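Local coordinates for protein acyltransferase (Streptococcus pneumoniae, PDB 5UG1) that transfers acetyl groups to peptidoglycan, as the C-terminal catalytic domain of the O-acetyltransferase OatA, probably using a catalytic triad, at residues A[81-93]-A[120-132]. Sequence-based numbering, arbitrary orientation.
Sequences LPKGHHMILVTPY and PYITIADWNQVAK. With NA (sodium ion), chain C.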
# COMPACT_ATOMS: atom_id res chain seq x y z
N LEU A 81 -14.03 -4.62 0.50
CA LEU A 81 -13.22 -5.83 0.39
C LEU A 81 -14.15 -7.04 0.33
O LEU A 81 -15.03 -7.17 1.20
CB LEU A 81 -12.26 -5.96 1.56
CG LEU A 81 -11.37 -7.20 1.60
CD1 LEU A 81 -10.22 -7.07 0.60
CD2 LEU A 81 -10.85 -7.47 3.00
N PRO A 82 -14.04 -7.90 -0.68
CA PRO A 82 -14.98 -9.01 -0.79
C PRO A 82 -14.69 -10.06 0.26
O PRO A 82 -13.56 -10.20 0.73
CB PRO A 82 -14.73 -9.56 -2.20
CG PRO A 82 -13.91 -8.52 -2.90
CD PRO A 82 -13.12 -7.84 -1.82
N LYS A 83 -15.74 -10.78 0.64
CA LYS A 83 -15.60 -11.92 1.52
C LYS A 83 -14.50 -12.84 1.01
O LYS A 83 -14.36 -13.05 -0.19
CB LYS A 83 -16.92 -12.68 1.61
CG LYS A 83 -17.99 -11.95 2.39
CD LYS A 83 -19.30 -12.75 2.48
CE LYS A 83 -20.36 -12.22 1.52
NZ LYS A 83 -21.70 -12.85 1.73
N GLY A 84 -13.71 -13.37 1.94
CA GLY A 84 -12.72 -14.38 1.63
C GLY A 84 -11.32 -13.87 1.44
O GLY A 84 -10.42 -14.66 1.10
N HIS A 85 -11.09 -12.57 1.63
CA HIS A 85 -9.80 -11.95 1.40
C HIS A 85 -9.22 -11.42 2.70
O HIS A 85 -9.93 -11.13 3.66
CB HIS A 85 -9.92 -10.81 0.39
CG HIS A 85 -10.38 -11.27 -0.97
ND1 HIS A 85 -9.50 -11.69 -1.95
CD2 HIS A 85 -11.62 -11.37 -1.50
CE1 HIS A 85 -10.18 -12.02 -3.03
NE2 HIS A 85 -11.47 -11.84 -2.78
N HIS A 86 -7.90 -11.30 2.71
CA HIS A 86 -7.18 -10.50 3.69
C HIS A 86 -6.59 -9.30 2.96
O HIS A 86 -6.19 -9.41 1.80
CB HIS A 86 -6.07 -11.30 4.38
CG HIS A 86 -5.52 -10.64 5.61
ND1 HIS A 86 -5.91 -10.98 6.88
CD2 HIS A 86 -4.60 -9.65 5.75
CE1 HIS A 86 -5.26 -10.23 7.76
NE2 HIS A 86 -4.46 -9.42 7.10
N MET A 87 -6.56 -8.16 3.63
CA MET A 87 -6.20 -6.91 2.99
C MET A 87 -5.03 -6.29 3.73
O MET A 87 -5.02 -6.26 4.96
CB MET A 87 -7.39 -5.95 2.97
CG MET A 87 -7.20 -4.66 2.24
SD MET A 87 -8.67 -3.63 2.47
CE MET A 87 -8.90 -3.13 0.78
N ILE A 88 -4.05 -5.79 2.99
CA ILE A 88 -2.92 -5.08 3.56
C ILE A 88 -2.96 -3.63 3.08
O ILE A 88 -3.09 -3.38 1.88
CB ILE A 88 -1.60 -5.77 3.18
CG1 ILE A 88 -1.54 -7.11 3.89
CG2 ILE A 88 -0.40 -4.91 3.53
CD1 ILE A 88 -0.37 -7.86 3.54
N LEU A 89 -2.86 -2.69 4.02
CA LEU A 89 -2.89 -1.26 3.70
C LEU A 89 -1.48 -0.69 3.83
O LEU A 89 -0.86 -0.79 4.89
CB LEU A 89 -3.87 -0.53 4.62
CG LEU A 89 -5.27 -1.13 4.73
CD1 LEU A 89 -6.09 -0.40 5.79
CD2 LEU A 89 -5.99 -1.13 3.39
N VAL A 90 -0.99 -0.07 2.75
CA VAL A 90 0.34 0.55 2.75
C VAL A 90 0.16 2.05 2.98
O VAL A 90 -0.40 2.76 2.13
CB VAL A 90 1.09 0.27 1.45
CG1 VAL A 90 2.60 0.47 1.67
CG2 VAL A 90 0.81 -1.14 0.95
N THR A 91 0.63 2.54 4.13
CA THR A 91 0.42 3.94 4.48
C THR A 91 1.23 4.84 3.54
O THR A 91 2.31 4.46 3.08
CB THR A 91 0.81 4.22 5.93
OG1 THR A 91 2.16 3.78 6.16
CG2 THR A 91 -0.16 3.53 6.93
N PRO A 92 0.71 6.03 3.22
CA PRO A 92 1.42 6.92 2.30
C PRO A 92 2.42 7.79 3.04
O PRO A 92 2.32 8.01 4.25
CB PRO A 92 0.29 7.76 1.70
CG PRO A 92 -0.72 7.82 2.78
CD PRO A 92 -0.62 6.54 3.56
N TYR A 93 3.40 8.30 2.29
CA TYR A 93 4.42 9.18 2.86
C TYR A 93 4.68 10.36 1.93
O TYR A 93 5.18 10.18 0.81
CB TYR A 93 5.72 8.43 3.12
CG TYR A 93 6.82 9.32 3.63
CD1 TYR A 93 6.80 9.81 4.93
CD2 TYR A 93 7.88 9.69 2.80
CE1 TYR A 93 7.81 10.65 5.40
CE2 TYR A 93 8.89 10.51 3.26
CZ TYR A 93 8.85 10.99 4.55
OH TYR A 93 9.87 11.81 4.99
N PRO A 120 -9.88 -7.41 11.95
CA PRO A 120 -9.07 -8.63 12.07
C PRO A 120 -8.49 -9.11 10.75
O PRO A 120 -7.41 -9.70 10.74
CB PRO A 120 -10.05 -9.66 12.67
CG PRO A 120 -11.41 -9.11 12.36
CD PRO A 120 -11.28 -7.62 12.37
N TYR A 121 -9.18 -8.90 9.63
CA TYR A 121 -8.70 -9.37 8.34
C TYR A 121 -7.89 -8.32 7.58
O TYR A 121 -7.75 -8.43 6.36
CB TYR A 121 -9.88 -9.86 7.49
CG TYR A 121 -11.03 -8.90 7.45
CD1 TYR A 121 -11.07 -7.87 6.54
CD2 TYR A 121 -12.08 -9.03 8.35
CE1 TYR A 121 -12.13 -6.99 6.52
CE2 TYR A 121 -13.13 -8.15 8.35
CZ TYR A 121 -13.17 -7.14 7.43
OH TYR A 121 -14.24 -6.27 7.44
N ILE A 122 -7.35 -7.32 8.30
CA ILE A 122 -6.55 -6.25 7.72
C ILE A 122 -5.23 -6.13 8.49
O ILE A 122 -5.21 -6.22 9.72
CB ILE A 122 -7.31 -4.91 7.73
CG1 ILE A 122 -8.57 -5.01 6.86
CG2 ILE A 122 -6.41 -3.76 7.29
CD1 ILE A 122 -9.20 -3.68 6.56
N THR A 123 -4.15 -5.88 7.76
CA THR A 123 -2.80 -5.76 8.31
C THR A 123 -2.15 -4.50 7.75
O THR A 123 -2.31 -4.19 6.57
CB THR A 123 -1.94 -7.00 7.93
OG1 THR A 123 -2.55 -8.20 8.45
CG2 THR A 123 -0.52 -6.86 8.45
N ILE A 124 -1.40 -3.78 8.60
CA ILE A 124 -0.73 -2.55 8.18
C ILE A 124 0.63 -2.88 7.59
O ILE A 124 1.31 -3.81 8.04
CB ILE A 124 -0.60 -1.55 9.35
CG1 ILE A 124 -0.46 -0.11 8.83
CG2 ILE A 124 0.59 -1.91 10.26
CD1 ILE A 124 -1.70 0.38 8.10
N ALA A 125 1.01 -2.13 6.55
CA ALA A 125 2.38 -2.07 6.03
C ALA A 125 2.79 -0.60 6.12
O ALA A 125 2.45 0.19 5.23
CB ALA A 125 2.46 -2.61 4.61
N ASP A 126 3.51 -0.23 7.19
CA ASP A 126 3.64 1.18 7.58
C ASP A 126 4.85 1.82 6.89
O ASP A 126 5.86 2.18 7.51
CB ASP A 126 3.72 1.30 9.09
CG ASP A 126 3.24 2.66 9.58
OD1 ASP A 126 3.18 3.60 8.76
OD2 ASP A 126 2.90 2.77 10.78
N TRP A 127 4.71 1.97 5.58
CA TRP A 127 5.71 2.69 4.79
C TRP A 127 5.95 4.09 5.34
O TRP A 127 7.09 4.57 5.40
CB TRP A 127 5.25 2.74 3.34
CG TRP A 127 6.01 3.70 2.47
CD1 TRP A 127 5.52 4.82 1.85
CD2 TRP A 127 7.40 3.63 2.12
NE1 TRP A 127 6.51 5.44 1.13
CE2 TRP A 127 7.67 4.73 1.28
CE3 TRP A 127 8.43 2.74 2.43
CZ2 TRP A 127 8.95 4.97 0.76
CZ3 TRP A 127 9.70 2.97 1.90
CH2 TRP A 127 9.95 4.08 1.08
N ASN A 128 4.87 4.78 5.74
CA ASN A 128 4.99 6.10 6.35
C ASN A 128 6.00 6.10 7.50
O ASN A 128 6.89 6.95 7.57
CB ASN A 128 3.62 6.57 6.84
CG ASN A 128 3.65 7.93 7.50
OD1 ASN A 128 3.96 8.04 8.69
ND2 ASN A 128 3.32 8.96 6.74
N GLN A 129 5.87 5.13 8.42
CA GLN A 129 6.79 5.07 9.54
C GLN A 129 8.21 4.73 9.09
O GLN A 129 9.17 5.34 9.57
CB GLN A 129 6.29 4.05 10.56
CG GLN A 129 7.31 3.71 11.64
CD GLN A 129 6.70 2.83 12.72
OE1 GLN A 129 5.77 2.07 12.47
NE2 GLN A 129 7.23 2.95 13.94
N VAL A 130 8.36 3.77 8.17
CA VAL A 130 9.68 3.36 7.70
C VAL A 130 10.37 4.50 6.95
O VAL A 130 11.55 4.80 7.18
CB VAL A 130 9.56 2.08 6.84
CG1 VAL A 130 10.82 1.86 5.97
CG2 VAL A 130 9.30 0.87 7.74
N ALA A 131 9.62 5.16 6.06
CA ALA A 131 10.17 6.27 5.27
C ALA A 131 10.75 7.36 6.15
O ALA A 131 11.77 7.96 5.81
CB ALA A 131 9.10 6.86 4.37
N LYS A 132 10.10 7.66 7.28
CA LYS A 132 10.61 8.70 8.16
C LYS A 132 11.93 8.30 8.80
O LYS A 132 12.68 9.17 9.25
CB LYS A 132 9.59 9.04 9.24
CG LYS A 132 8.32 9.63 8.71
CD LYS A 132 7.33 9.83 9.84
CE LYS A 132 6.01 10.39 9.34
NZ LYS A 132 4.95 10.23 10.36
NA NA C . -5.99 -6.10 11.94
O HOH W 1 6.22 8.02 -0.70
O HOH W 2 -3.75 -5.75 12.64
O HOH W 3 -7.00 -6.27 14.09
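The Tyr93 ring has Ala131 CB over one face, a CH-pi contact 3.5 Å from the ring centroid and 18° off the normal. Ala131 CB also sits over one face of the Trp127 ring. Thr91 O and a water lie at the edge of that indole; the water accepts from Trp127 NE1 and donates to Tyr93 O. One face of the His86 ring covers Tyr121 O. At its edge, NE2 of His86 and OG1 of Thr123 form a short 2.6 Å hydrogen bond, while His86 ND1 bonds Pro175 O.

Thr91 OG1 lies between its backbone N and carbonyl carbon (chi1 54°). There it donates to Asp126 OD1 at 2.8 Å and accepts from Asn128 N at 2.9 Å. Gln129 N reaches the same OD1 from the opposite face of the carboxylate, as the N-cap bond of helix 127-132. Arg113 forms a salt bridge with OD2 of Asp126. Asn128 ND2 donates to Pro92 O at 2.8 Å, in the carbonyl plane.

Between these ends the strands run parallel, 25° apart, joined by five backbone hydrogen bonds. Leu89 CD1 meets Ile122 CG2 at 3.7 Å on one side; Ile88 CG2 meets Ala125 CB on the other. Ile122 O binds sodium with Ala116 and Thr119. Strand 86-90, helix 102-118 and strand 122-125 form a beta-alpha-beta unit, whose strand 122-125 is the outer strand at one edge of the five-stranded parallel sheet of this atypical alpha/beta hydrolase fold.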